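Local coordinates for protein O-phospho-L-seryl-tRNA:Cys-tRNA synthase (Methanocaldococcus jannaschii DSM 2661, PDB 5X6B) that probably converts O-phosphoseryl-tRNA to cysteinyl-tRNA by pyridoxal-phosphate chemistry, at residues 139-144 against 185-190; 160-165 against 181-186; 200-205 against 235-240; 325-330 against 404-409. All blocks are in the same frame, centred on the assembly; numbering follows the deposited sequence.

In the fold
From the N terminus, the chain first opens contact 1 at strand 139-143 and contact 2 at the neighbouring strand 160-166. Both close on helix 179-188, contact 2 at 181-186 and contact 1 at 185-190, so the shorter loop lies within the longer and the two share Asp-185 and Asn-186. Contact 3 follows in series, and touches contact 1 through the Asp-143 to Thr-200 hydrogen bond. Contact 4 comes last and pairs helix 317-331 with helix 399-415. Contacts 1 and 2 thus hold one helix against two strands of the large mixed sheet, contact 3 joins two loops that follow neighbouring strands of that sheet, and contact 4 lies beside the small antiparallel sheet.

Contact 1. Residues 139-144 against 185-190; sequences YVVLDK and DNLEDK
Strand 139-143 packs against the C-terminal part of helix 179-188, and Tyr-139 and Leu-187, the residues nearest each other across the contact, keep their CA atoms 8.3 Å apart. Both point their CB atoms toward the opposite segment, and the two side chains meet at roughly a right angle. A single methyl group of the leucine does the touching. Its CD2 comes up to the CB end of the tyrosine ring, 3.5 Å from CD1 of Tyr-139, with CB and CG of the same residue each 3.7 Å from Leu-187 CD2. The approach to the ring is oblique, and it concerns the near end of the tyrosine, well back from the hydroxyl. Val-141, two residues further along the same face of the strand, adds a looser contact: with CG1 anti to the backbone N (chi1 178°), its other methyl, CG2, comes within 4.3 Å of Leu-187 CD2. The leucine also rests on Val-194 of the adjoining strand, while Val-141 packs against Tyr-180 and Val-183 earlier on the helix. Helix 179-188 is the connection of a beta-alpha-beta crossover from strand 160-166 to strand 194-200, and strand 139-143 lies between these two in the sheet. Between this pair of segments the chemistry is wholly apolar: one leucine methyl fits against the CB end of the tyrosine ring and a valine, a contact that works by shape and the exclusion of water.

Contact 2. Residues 160-165 against 181-186; sequences NVAEVG and KEVIDN
Apolar contacts between Val-183 and the side chains of Ala-162 and Val-164 carry this contact, in which helix 181-186 runs nearly antiparallel to strand 160-164, at 150° and with the axes 8.7 Å apart. Val-183 points at the strand and divides its two methyls between two residues of it. CG1, anti to the backbone N (chi1 175°), lies 3.9 Å from CB of Ala-162. CG2, on the branch beside the backbone N, meets CG2 of Val-164 at 4.0 Å, the two valines crossing obliquely. A weaker kind of contact sets the same helix methyl near the strand backbone: Val-183 CG2 is 4.1 Å from the carbonyl O of Glu-163, a van der Waals approach to a polar atom. The side chain of that glutamate leaves on the other face of the strand, where it makes a weak hydrogen bond to Tyr-151 and packs on Lys-282 of the second subunit. Ala-162 and Val-164 also touch Leu-187 and Tyr-180 of the helix, respectively. Within these segments one branched residue carries the packing against the outermost strand of the sheet within this chain, with Leu-187 and Tyr-180 adding to it, and the attachment is one of methyl groups fitted by shape.

Contact 3. Residues 200-205 against 235-240; sequences THVDGE and GRMPVN
His-201 and Val-239 form the closer of two side-chain contacts between these loops. The imidazole presents its edge to the valine: CG2 of Val-239 sits near the ring plane, 4.2 Å from His-201 CE1, the carbon flanked by the two ring nitrogens. Beside it, the end of Met-237 reaches Val-202, with the methyl CE 4.4 Å from Val-202 CG2. All four residues direct their CB atoms at the opposite loop, and the contacts are van der Waals in kind. The backbones themselves stay well apart, since even the CA atoms of His-201 and Val-239 are 10.1 Å from each other, and side chains alone span the separation. In Met-237, SD lies anti to CA (chi2 -175°), and chi3 (75°) then turns CE aside.

The next shell positions the histidine and the backbone beside Met-237. ND1 of His-201 is hydrogen-bonded to OG1 of Thr-233, which is likely to restrain the ring and so to set the edge that meets Val-239; Val-202 also packs on Thr-233. Arg-236, just before Met-237, is anchored by a salt bridge to Asp-347 and by hydrogen bonds to Ser-256 and to the backbone O of the cofactor-bearing modified lysine at position 255, tying this loop to the neighbourhood of the cofactor.

Within the fold, loop 200-205 leaves the end of strand 194-200, and loop 235-240 comes after strand 226-229, the neighbour of that strand in the mixed sheet. His-201 rests on Leu-228 of strand 226-229, while helix 317-331 lends Trp-317 to cover Met-237.

Contact 4. Residues 325-330 against 404-409; sequences RYVVDE and YVVNAI
Val-406 is the centre of this helix pair, its two methyls shared among Tyr-326, Val-327 and Glu-330. The segments 325-330 and 404-409, of helices 317-331 and 399-415, run almost parallel, at 16° and with their axes 10.6 Å apart. Val-406 points toward its partner helix and holds CG1 anti to the backbone N (chi1 168°), which sends that methyl to the aliphatic part of Glu-330. There CG1 lies 3.5 Å from Glu-330 CG and 4.0 Å from Glu-330 CB, the side chains crossing at about a right angle. The other methyl, CG2, serves the preceding turn: it stands 4.0 Å from CE2 of Tyr-326, oblique to the ring, and 4.1 Å from CG2 of Val-327. The tyrosine reaches it because its CG is anti to the backbone N, bringing CE2 near Val-406 CG2 although its CB does not aim there.

Glu-330 bends at chi2 (69°), so that the same side chain offers its methylenes to the valine while its carboxylate turns to a polar mate. OE2 forms a salt bridge with Lys-410, on the helix of Val-406, and OE1 has a long, weak ion pair with Lys-333. Val-327 further packs on Val-402 and on Ile-349 of the antiparallel sheet. Replacing Val-406 by alanine removes both methyls and is likely to leave a gap beside Glu-330 CG, Tyr-326 CE2 and Val-327 CG2. The two helices are thus joined by methyl packing, with the Glu-330 to Lys-410 ion pair adding an electrostatic tie alongside it.

Contact 1. Residues 139-144 against 185-190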
loop_
_atom_site.group_PDB
_atom_site.type_symbol
_atom_site.label_atom_id
_atom_site.label_comp_id
_atom_site.label_asym_id
_atom_site.label_seq_id
_atom_site.Cartn_x
_atom_site.Cartn_y
_atom_site.Cartn_z
ATOM N N TYR B 139 -3.796 -35.151 4.832
ATOM C CA TYR B 139 -2.382 -35.013 4.544
ATOM C C TYR B 139 -2.179 -34.034 3.400
ATOM O O TYR B 139 -2.880 -34.091 2.385
ATOM C CB TYR B 139 -1.756 -36.373 4.214
ATOM C CG TYR B 139 -1.153 -37.076 5.413
ATOM C CD1 TYR B 139 0.215 -37.028 5.655
ATOM C CD2 TYR B 139 -1.950 -37.781 6.306
ATOM C CE1 TYR B 139 0.773 -37.665 6.749
ATOM C CE2 TYR B 139 -1.397 -38.418 7.409
ATOM C CZ TYR B 139 -0.037 -38.359 7.622
ATOM O OH TYR B 139 0.513 -38.992 8.714
ATOM N N VAL B 140 -1.241 -33.112 3.590
ATOM C CA VAL B 140 -0.799 -32.231 2.519
ATOM C C VAL B 140 0.485 -32.787 1.921
ATOM O O VAL B 140 1.476 -32.982 2.628
ATOM C CB VAL B 140 -0.557 -30.785 3.013
ATOM C CG1 VAL B 140 0.157 -29.969 1.947
ATOM C CG2 VAL B 140 -1.868 -30.129 3.394
ATOM N N VAL B 141 0.463 -33.057 0.621
ATOM C CA VAL B 141 1.649 -33.574 -0.052
ATOM C C VAL B 141 2.387 -32.434 -0.753
ATOM O O VAL B 141 1.854 -31.815 -1.674
ATOM C CB VAL B 141 1.287 -34.680 -1.062
ATOM C CG1 VAL B 141 2.526 -35.166 -1.790
ATOM C CG2 VAL B 141 0.601 -35.839 -0.349
ATOM N N LEU B 142 3.607 -32.159 -0.295
ATOM C CA LEU B 142 4.407 -31.050 -0.810
ATOM C C LEU B 142 5.861 -31.454 -1.037
ATOM O O LEU B 142 6.321 -32.466 -0.505
ATOM C CB LEU B 142 4.338 -29.853 0.147
ATOM C CG LEU B 142 4.509 -30.076 1.659
ATOM C CD1 LEU B 142 5.965 -30.263 2.070
ATOM C CD2 LEU B 142 3.899 -28.924 2.442
ATOM N N ASP B 143 6.586 -30.656 -1.817
ATOM C CA ASP B 143 8.003 -30.912 -2.077
ATOM C C ASP B 143 8.851 -30.628 -0.839
ATOM O O ASP B 143 8.430 -29.910 0.056
ATOM C CB ASP B 143 8.503 -30.070 -3.258
ATOM C CG ASP B 143 8.315 -28.577 -3.038
ATOM O OD1 ASP B 143 7.356 -28.183 -2.345
ATOM O OD2 ASP B 143 9.136 -27.793 -3.554
ATOM N N LYS B 144 10.053 -31.187 -0.799
ATOM C CA LYS B 144 10.939 -31.006 0.346
ATOM C C LYS B 144 11.581 -29.623 0.366
ATOM O O LYS B 144 12.187 -29.227 1.363
ATOM C CB LYS B 144 12.023 -32.089 0.354
ATOM C CG LYS B 144 12.029 -32.925 1.620
ATOM C CD LYS B 144 13.140 -33.961 1.629
ATOM C CE LYS B 144 12.554 -35.370 1.650
ATOM N NZ LYS B 144 13.554 -36.414 2.015
ATOM N N ASP B 185 0.266 -42.643 -3.073
ATOM C CA ASP B 185 -0.133 -44.045 -3.000
ATOM C C ASP B 185 0.314 -44.667 -1.682
ATOM O O ASP B 185 -0.431 -45.424 -1.066
ATOM C CB ASP B 185 0.436 -44.834 -4.182
ATOM C CG ASP B 185 -0.157 -44.401 -5.511
ATOM O OD1 ASP B 185 -1.254 -43.799 -5.510
ATOM O OD2 ASP B 185 0.470 -44.664 -6.558
ATOM N N ASN B 186 1.529 -44.335 -1.256
ATOM C CA ASN B 186 2.040 -44.740 0.052
ATOM C C ASN B 186 1.063 -44.357 1.162
ATOM O O ASN B 186 0.859 -45.108 2.114
ATOM C CB ASN B 186 3.414 -44.100 0.299
ATOM C CG ASN B 186 4.148 -44.695 1.490
ATOM O OD1 ASN B 186 3.540 -45.146 2.458
ATOM N ND2 ASN B 186 5.475 -44.692 1.419
ATOM N N LEU B 187 0.443 -43.191 1.019
ATOM C CA LEU B 187 -0.461 -42.679 2.039
ATOM C C LEU B 187 -1.873 -43.245 1.895
ATOM O O LEU B 187 -2.522 -43.564 2.893
ATOM C CB LEU B 187 -0.492 -41.149 1.996
ATOM C CG LEU B 187 0.476 -40.420 2.936
ATOM C CD1 LEU B 187 1.905 -40.929 2.793
ATOM C CD2 LEU B 187 0.425 -38.923 2.687
ATOM N N GLU B 188 -2.348 -43.373 0.658
ATOM C CA GLU B 188 -3.668 -43.949 0.407
ATOM C C GLU B 188 -3.718 -45.428 0.800
ATOM O O GLU B 188 -4.753 -45.928 1.243
ATOM C CB GLU B 188 -4.059 -43.777 -1.063
ATOM C CG GLU B 188 -4.427 -42.349 -1.441
ATOM C CD GLU B 188 -4.957 -42.234 -2.859
ATOM O OE1 GLU B 188 -4.820 -43.209 -3.628
ATOM O OE2 GLU B 188 -5.526 -41.173 -3.200
ATOM N N ASP B 189 -2.593 -46.120 0.642
ATOM C CA ASP B 189 -2.497 -47.529 1.012
ATOM C C ASP B 189 -2.551 -47.730 2.521
ATOM O O ASP B 189 -2.899 -48.810 2.995
ATOM C CB ASP B 189 -1.211 -48.150 0.459
ATOM C CG ASP B 189 -1.252 -48.329 -1.046
ATOM O OD1 ASP B 189 -2.357 -48.241 -1.624
ATOM O OD2 ASP B 189 -0.180 -48.564 -1.648
ATOM N N LYS B 190 -2.200 -46.695 3.274
ATOM C CA LYS B 190 -2.215 -46.780 4.731
ATOM C C LYS B 190 -3.503 -46.208 5.317
ATOM O O LYS B 190 -3.585 -45.955 6.519
ATOM C CB LYS B 190 -1.007 -46.057 5.327
ATOM C CG LYS B 190 0.326 -46.693 4.981
ATOM C CD LYS B 190 1.482 -45.937 5.616
ATOM C CE LYS B 190 2.802 -46.658 5.388
ATOM N NZ LYS B 190 3.006 -47.012 3.952
#

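Contact 2. Residues 160-165 against 181-186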
loop_
_atom_site.group_PDB
_atom_site.type_symbol
_atom_site.label_atom_id
_atom_site.label_comp_id
_atom_site.label_asym_id
_atom_site.label_seq_id
_atom_site.Cartn_x
_atom_site.Cartn_y
_atom_site.Cartn_z
ATOM N N ASN B 160 -1.865 -32.891 8.271
ATOM C CA ASN B 160 -0.607 -33.622 8.284
ATOM C C ASN B 160 0.175 -33.363 7.002
ATOM O O ASN B 160 -0.400 -32.967 5.984
ATOM C CB ASN B 160 -0.862 -35.116 8.471
ATOM C CG ASN B 160 -1.457 -35.437 9.825
ATOM O OD1 ASN B 160 -0.737 -35.574 10.814
ATOM N ND2 ASN B 160 -2.780 -35.555 9.880
ATOM N N VAL B 161 1.485 -33.577 7.051
ATOM C CA VAL B 161 2.345 -33.226 5.923
ATOM C C VAL B 161 3.329 -34.331 5.560
ATOM O O VAL B 161 4.023 -34.872 6.424
ATOM C CB VAL B 161 3.141 -31.928 6.214
ATOM C CG1 VAL B 161 4.190 -31.689 5.143
ATOM C CG2 VAL B 161 2.204 -30.737 6.314
ATOM N N ALA B 162 3.385 -34.657 4.273
ATOM C CA ALA B 162 4.387 -35.579 3.752
ATOM C C ALA B 162 5.213 -34.898 2.657
ATOM O O ALA B 162 4.672 -34.163 1.825
ATOM C CB ALA B 162 3.728 -36.838 3.223
ATOM N N GLU B 163 6.517 -35.153 2.658
ATOM C CA GLU B 163 7.437 -34.491 1.737
ATOM C C GLU B 163 7.814 -35.351 0.531
ATOM O O GLU B 163 8.213 -36.505 0.679
ATOM C CB GLU B 163 8.708 -34.069 2.479
ATOM C CG GLU B 163 8.478 -33.016 3.556
ATOM C CD GLU B 163 9.703 -32.779 4.418
ATOM O OE1 GLU B 163 10.610 -33.637 4.419
ATOM O OE2 GLU B 163 9.759 -31.730 5.094
ATOM N N VAL B 164 7.683 -34.774 -0.660
ATOM C CA VAL B 164 8.199 -35.390 -1.878
ATOM C C VAL B 164 9.676 -35.043 -2.017
ATOM O O VAL B 164 10.050 -33.875 -1.978
ATOM C CB VAL B 164 7.435 -34.925 -3.127
ATOM C CG1 VAL B 164 8.125 -35.420 -4.383
ATOM C CG2 VAL B 164 5.994 -35.405 -3.076
ATOM N N GLY B 165 10.513 -36.062 -2.174
ATOM C CA GLY B 165 11.951 -35.887 -2.086
ATOM C C GLY B 165 12.663 -35.440 -3.350
ATOM O O GLY B 165 12.042 -35.110 -4.363
ATOM N N LYS B 181 3.551 -39.237 -7.021
ATOM C CA LYS B 181 2.681 -40.404 -7.126
ATOM C C LYS B 181 2.950 -41.422 -6.014
ATOM O O LYS B 181 2.019 -41.872 -5.342
ATOM C CB LYS B 181 2.833 -41.074 -8.497
ATOM C CG LYS B 181 2.480 -42.556 -8.477
ATOM C CD LYS B 181 1.961 -43.070 -9.811
ATOM C CE LYS B 181 1.153 -44.350 -9.605
ATOM N NZ LYS B 181 0.776 -45.026 -10.877
ATOM N N GLU B 182 4.218 -41.771 -5.812
ATOM C CA GLU B 182 4.579 -42.797 -4.830
ATOM C C GLU B 182 4.189 -42.401 -3.412
ATOM O O GLU B 182 3.723 -43.237 -2.640
ATOM C CB GLU B 182 6.080 -43.105 -4.880
ATOM C CG GLU B 182 6.682 -43.063 -6.275
ATOM C CD GLU B 182 8.199 -43.178 -6.273
ATOM O OE1 GLU B 182 8.793 -43.329 -5.181
ATOM O OE2 GLU B 182 8.797 -43.116 -7.369
ATOM N N VAL B 183 4.371 -41.128 -3.075
ATOM C CA VAL B 183 4.022 -40.627 -1.751
ATOM C C VAL B 183 2.516 -40.714 -1.505
ATOM O O VAL B 183 2.073 -41.210 -0.464
ATOM C CB VAL B 183 4.492 -39.172 -1.565
ATOM C CG1 VAL B 183 4.011 -38.621 -0.233
ATOM C CG2 VAL B 183 6.008 -39.094 -1.655
ATOM N N ILE B 184 1.740 -40.240 -2.474
ATOM C CA ILE B 184 0.285 -40.304 -2.399
ATOM C C ILE B 184 -0.210 -41.740 -2.221
ATOM O O ILE B 184 -1.002 -42.024 -1.321
ATOM C CB ILE B 184 -0.365 -39.694 -3.656
ATOM C CG1 ILE B 184 -0.087 -38.193 -3.719
ATOM C CG2 ILE B 184 -1.863 -39.946 -3.665
ATOM C CD1 ILE B 184 -0.438 -37.568 -5.049
ATOM N N ASP B 185 0.266 -42.643 -3.073
ATOM C CA ASP B 185 -0.133 -44.045 -3.000
ATOM C C ASP B 185 0.314 -44.667 -1.682
ATOM O O ASP B 185 -0.431 -45.424 -1.066
ATOM C CB ASP B 185 0.436 -44.834 -4.182
ATOM C CG ASP B 185 -0.157 -44.401 -5.511
ATOM O OD1 ASP B 185 -1.254 -43.799 -5.510
ATOM O OD2 ASP B 185 0.470 -44.664 -6.558
ATOM N N ASN B 186 1.529 -44.335 -1.256
ATOM C CA ASN B 186 2.040 -44.740 0.052
ATOM C C ASN B 186 1.063 -44.357 1.162
ATOM O O ASN B 186 0.859 -45.108 2.114
ATOM C CB ASN B 186 3.414 -44.100 0.299
ATOM C CG ASN B 186 4.148 -44.695 1.490
ATOM O OD1 ASN B 186 3.540 -45.146 2.458
ATOM N ND2 ASN B 186 5.475 -44.692 1.419
#

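Contact 3. Residues 200-205 against 235-240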
loop_
_atom_site.group_PDB
_atom_site.type_symbol
_atom_site.label_atom_id
_atom_site.label_comp_id
_atom_site.label_asym_id
_atom_site.label_seq_id
_atom_site.Cartn_x
_atom_site.Cartn_y
_atom_site.Cartn_z
ATOM N N THR B 200 5.877 -26.038 -4.534
ATOM C CA THR B 200 6.588 -24.771 -4.487
ATOM C C THR B 200 7.201 -24.517 -5.857
ATOM O O THR B 200 8.228 -25.108 -6.198
ATOM C CB THR B 200 7.683 -24.772 -3.411
ATOM O OG1 THR B 200 7.102 -25.086 -2.142
ATOM C CG2 THR B 200 8.342 -23.412 -3.325
ATOM N N HIS B 201 6.563 -23.649 -6.640
ATOM C CA HIS B 201 6.934 -23.451 -8.045
ATOM C C HIS B 201 8.396 -23.048 -8.209
ATOM O O HIS B 201 9.089 -23.548 -9.094
ATOM C CB HIS B 201 6.034 -22.403 -8.689
ATOM C CG HIS B 201 6.009 -22.469 -10.181
ATOM N ND1 HIS B 201 5.318 -21.563 -10.955
ATOM C CD2 HIS B 201 6.586 -23.338 -11.044
ATOM C CE1 HIS B 201 5.473 -21.867 -12.232
ATOM N NE2 HIS B 201 6.238 -22.942 -12.312
ATOM N N VAL B 202 8.847 -22.133 -7.357
ATOM C CA VAL B 202 10.267 -21.857 -7.186
ATOM C C VAL B 202 10.554 -21.793 -5.687
ATOM O O VAL B 202 9.971 -20.977 -4.970
ATOM C CB VAL B 202 10.703 -20.536 -7.880
ATOM C CG1 VAL B 202 12.048 -20.064 -7.349
ATOM C CG2 VAL B 202 10.778 -20.716 -9.383
ATOM N N ASP B 203 11.427 -22.671 -5.206
ATOM C CA ASP B 203 11.787 -22.654 -3.794
ATOM C C ASP B 203 12.612 -21.421 -3.471
ATOM O O ASP B 203 13.233 -20.832 -4.356
ATOM C CB ASP B 203 12.566 -23.904 -3.396
ATOM C CG ASP B 203 13.839 -24.070 -4.190
ATOM O OD1 ASP B 203 13.775 -24.054 -5.443
ATOM O OD2 ASP B 203 14.910 -24.176 -3.556
ATOM N N GLY B 204 12.632 -21.055 -2.193
ATOM C CA GLY B 204 13.311 -19.855 -1.747
ATOM C C GLY B 204 14.684 -20.103 -1.165
ATOM O O GLY B 204 15.270 -19.218 -0.543
ATOM N N GLU B 205 15.207 -21.306 -1.361
ATOM C CA GLU B 205 16.549 -21.616 -0.881
ATOM C C GLU B 205 17.527 -21.759 -2.042
ATOM O O GLU B 205 18.703 -21.427 -1.919
ATOM C CB GLU B 205 16.545 -22.891 -0.036
ATOM C CG GLU B 205 17.871 -23.183 0.659
ATOM C CD GLU B 205 18.240 -22.138 1.699
ATOM O OE1 GLU B 205 17.339 -21.419 2.181
ATOM O OE2 GLU B 205 19.436 -22.036 2.035
ATOM N N GLY B 235 4.533 -12.540 -11.327
ATOM C CA GLY B 235 5.045 -11.183 -11.296
ATOM C C GLY B 235 6.492 -11.078 -11.744
ATOM O O GLY B 235 7.001 -9.974 -11.920
ATOM N N ARG B 236 7.156 -12.221 -11.915
ATOM C CA ARG B 236 8.506 -12.256 -12.483
ATOM C C ARG B 236 8.488 -12.901 -13.861
ATOM O O ARG B 236 8.956 -12.319 -14.842
ATOM C CB ARG B 236 9.474 -13.022 -11.580
ATOM C CG ARG B 236 9.603 -12.442 -10.202
ATOM C CD ARG B 236 10.794 -12.984 -9.423
ATOM N NE ARG B 236 10.768 -12.420 -8.074
ATOM C CZ ARG B 236 11.825 -12.308 -7.279
ATOM N NH1 ARG B 236 11.696 -11.778 -6.072
ATOM N NH2 ARG B 236 13.010 -12.710 -7.696
ATOM N N MET B 237 7.956 -14.117 -13.915
ATOM C CA MET B 237 7.811 -14.850 -15.164
ATOM C C MET B 237 6.330 -15.090 -15.423
ATOM O O MET B 237 5.527 -15.054 -14.496
ATOM C CB MET B 237 8.575 -16.174 -15.106
ATOM C CG MET B 237 7.955 -17.197 -14.178
ATOM S SD MET B 237 8.961 -18.684 -14.014
ATOM C CE MET B 237 10.281 -18.123 -12.944
ATOM N N PRO B 238 5.956 -15.312 -16.691
ATOM C CA PRO B 238 4.554 -15.619 -16.996
ATOM C C PRO B 238 4.122 -16.971 -16.428
ATOM O O PRO B 238 4.931 -17.895 -16.355
ATOM C CB PRO B 238 4.518 -15.625 -18.528
ATOM C CG PRO B 238 5.933 -15.819 -18.952
ATOM C CD PRO B 238 6.768 -15.158 -17.909
ATOM N N VAL B 239 2.862 -17.073 -16.014
ATOM C CA VAL B 239 2.343 -18.299 -15.417
ATOM C C VAL B 239 0.930 -18.598 -15.905
ATOM O O VAL B 239 0.030 -17.775 -15.760
ATOM C CB VAL B 239 2.328 -18.225 -13.877
ATOM C CG1 VAL B 239 1.565 -19.407 -13.298
ATOM C CG2 VAL B 239 3.747 -18.188 -13.321
ATOM N N ASN B 240 0.744 -19.778 -16.493
ATOM C CA ASN B 240 -0.575 -20.215 -16.937
ATOM C C ASN B 240 -1.096 -21.318 -16.028
ATOM O O ASN B 240 -0.614 -22.450 -16.068
ATOM C CB ASN B 240 -0.528 -20.699 -18.389
ATOM C CG ASN B 240 -1.912 -20.952 -18.968
ATOM O OD1 ASN B 240 -2.875 -21.190 -18.240
ATOM N ND2 ASN B 240 -2.015 -20.902 -20.288
#

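Contact 4. Residues 325-330 against 404-409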
loop_
_atom_site.group_PDB
_atom_site.type_symbol
_atom_site.label_atom_id
_atom_site.label_comp_id
_atom_site.label_asym_id
_atom_site.label_seq_id
_atom_site.Cartn_x
_atom_site.Cartn_y
_atom_site.Cartn_z
ATOM N N ARG B 325 22.563 -14.779 -14.859
ATOM C CA ARG B 325 23.575 -15.693 -15.371
ATOM C C ARG B 325 24.917 -15.001 -15.546
ATOM O O ARG B 325 25.962 -15.634 -15.407
ATOM C CB ARG B 325 23.114 -16.312 -16.688
ATOM C CG ARG B 325 21.907 -17.206 -16.509
ATOM C CD ARG B 325 21.472 -17.874 -17.792
ATOM N NE ARG B 325 20.242 -18.631 -17.582
ATOM C CZ ARG B 325 19.583 -19.274 -18.540
ATOM N NH1 ARG B 325 20.034 -19.261 -19.787
ATOM N NH2 ARG B 325 18.469 -19.933 -18.247
ATOM N N TYR B 326 24.888 -13.701 -15.837
ATOM C CA TYR B 326 26.112 -12.911 -15.880
ATOM C C TYR B 326 26.812 -12.940 -14.528
ATOM O O TYR B 326 28.029 -13.086 -14.453
ATOM C CB TYR B 326 25.822 -11.466 -16.286
ATOM C CG TYR B 326 27.016 -10.546 -16.134
ATOM C CD1 TYR B 326 28.020 -10.510 -17.094
ATOM C CD2 TYR B 326 27.140 -9.717 -15.025
ATOM C CE1 TYR B 326 29.112 -9.674 -16.953
ATOM C CE2 TYR B 326 28.229 -8.878 -14.878
ATOM C CZ TYR B 326 29.208 -8.858 -15.844
ATOM O OH TYR B 326 30.287 -8.024 -15.691
ATOM N N VAL B 327 26.029 -12.803 -13.463
ATOM C CA VAL B 327 26.558 -12.832 -12.103
ATOM C C VAL B 327 27.151 -14.195 -11.761
ATOM O O VAL B 327 28.261 -14.275 -11.229
ATOM C CB VAL B 327 25.464 -12.476 -11.069
ATOM C CG1 VAL B 327 25.969 -12.686 -9.656
ATOM C CG2 VAL B 327 24.992 -11.035 -11.266
ATOM N N VAL B 328 26.413 -15.261 -12.068
ATOM C CA VAL B 328 26.885 -16.619 -11.796
ATOM C C VAL B 328 28.184 -16.922 -12.540
ATOM O O VAL B 328 29.172 -17.333 -11.927
ATOM C CB VAL B 328 25.831 -17.682 -12.175
ATOM C CG1 VAL B 328 26.464 -19.066 -12.214
ATOM C CG2 VAL B 328 24.670 -17.656 -11.191
ATOM N N ASP B 329 28.182 -16.705 -13.853
ATOM C CA ASP B 329 29.353 -16.988 -14.678
ATOM C C ASP B 329 30.571 -16.208 -14.199
ATOM O O ASP B 329 31.705 -16.676 -14.300
ATOM C CB ASP B 329 29.074 -16.657 -16.149
ATOM C CG ASP B 329 28.005 -17.547 -16.762
ATOM O OD1 ASP B 329 27.705 -18.616 -16.185
ATOM O OD2 ASP B 329 27.467 -17.177 -17.828
ATOM N N GLU B 330 30.326 -15.022 -13.659
ATOM C CA GLU B 330 31.407 -14.110 -13.312
ATOM C C GLU B 330 31.984 -14.390 -11.925
ATOM O O GLU B 330 33.195 -14.341 -11.731
ATOM C CB GLU B 330 30.912 -12.667 -13.400
ATOM C CG GLU B 330 32.004 -11.643 -13.579
ATOM C CD GLU B 330 32.674 -11.715 -14.936
ATOM O OE1 GLU B 330 32.046 -12.208 -15.899
ATOM O OE2 GLU B 330 33.839 -11.277 -15.036
ATOM N N TYR B 404 28.576 -3.129 -10.976
ATOM C CA TYR B 404 29.109 -2.579 -9.736
ATOM C C TYR B 404 29.212 -3.652 -8.659
ATOM O O TYR B 404 30.268 -3.826 -8.044
ATOM C CB TYR B 404 28.238 -1.428 -9.237
ATOM C CG TYR B 404 28.758 -0.800 -7.967
ATOM C CD1 TYR B 404 29.683 0.233 -8.012
ATOM C CD2 TYR B 404 28.341 -1.253 -6.720
ATOM C CE1 TYR B 404 30.172 0.805 -6.860
ATOM C CE2 TYR B 404 28.827 -0.690 -5.559
ATOM C CZ TYR B 404 29.741 0.343 -5.635
ATOM O OH TYR B 404 30.232 0.916 -4.485
ATOM N N VAL B 405 28.107 -4.364 -8.440
ATOM C CA VAL B 405 28.044 -5.410 -7.428
ATOM C C VAL B 405 29.091 -6.496 -7.663
ATOM O O VAL B 405 29.814 -6.884 -6.738
ATOM C CB VAL B 405 26.653 -6.064 -7.390
ATOM C CG1 VAL B 405 26.658 -7.261 -6.449
ATOM C CG2 VAL B 405 25.595 -5.044 -6.981
ATOM N N VAL B 406 29.166 -6.978 -8.902
ATOM C CA VAL B 406 30.117 -8.025 -9.269
ATOM C C VAL B 406 31.558 -7.587 -9.028
ATOM O O VAL B 406 32.331 -8.305 -8.387
ATOM C CB VAL B 406 29.959 -8.439 -10.741
ATOM C CG1 VAL B 406 31.130 -9.294 -11.174
ATOM C CG2 VAL B 406 28.649 -9.181 -10.946
ATOM N N ASN B 407 31.915 -6.410 -9.536
ATOM C CA ASN B 407 33.258 -5.877 -9.334
ATOM C C ASN B 407 33.554 -5.691 -7.854
ATOM O O ASN B 407 34.675 -5.923 -7.399
ATOM C CB ASN B 407 33.434 -4.550 -10.079
ATOM C CG ASN B 407 33.413 -4.725 -11.586
ATOM O OD1 ASN B 407 33.735 -5.798 -12.104
ATOM N ND2 ASN B 407 33.033 -3.670 -12.300
ATOM N N ALA B 408 32.533 -5.279 -7.111
ATOM C CA ALA B 408 32.662 -5.058 -5.680
ATOM C C ALA B 408 33.103 -6.333 -4.979
ATOM O O ALA B 408 34.117 -6.345 -4.284
ATOM C CB ALA B 408 31.353 -4.561 -5.102
ATOM N N ILE B 409 32.340 -7.405 -5.186
ATOM C CA ILE B 409 32.640 -8.708 -4.594
ATOM C C ILE B 409 34.035 -9.200 -4.979
ATOM O O ILE B 409 34.784 -9.683 -4.128
ATOM C CB ILE B 409 31.597 -9.765 -5.012
ATOM C CG1 ILE B 409 30.198 -9.341 -4.566
ATOM C CG2 ILE B 409 31.946 -11.124 -4.426
ATOM C CD1 ILE B 409 29.093 -10.228 -5.098
#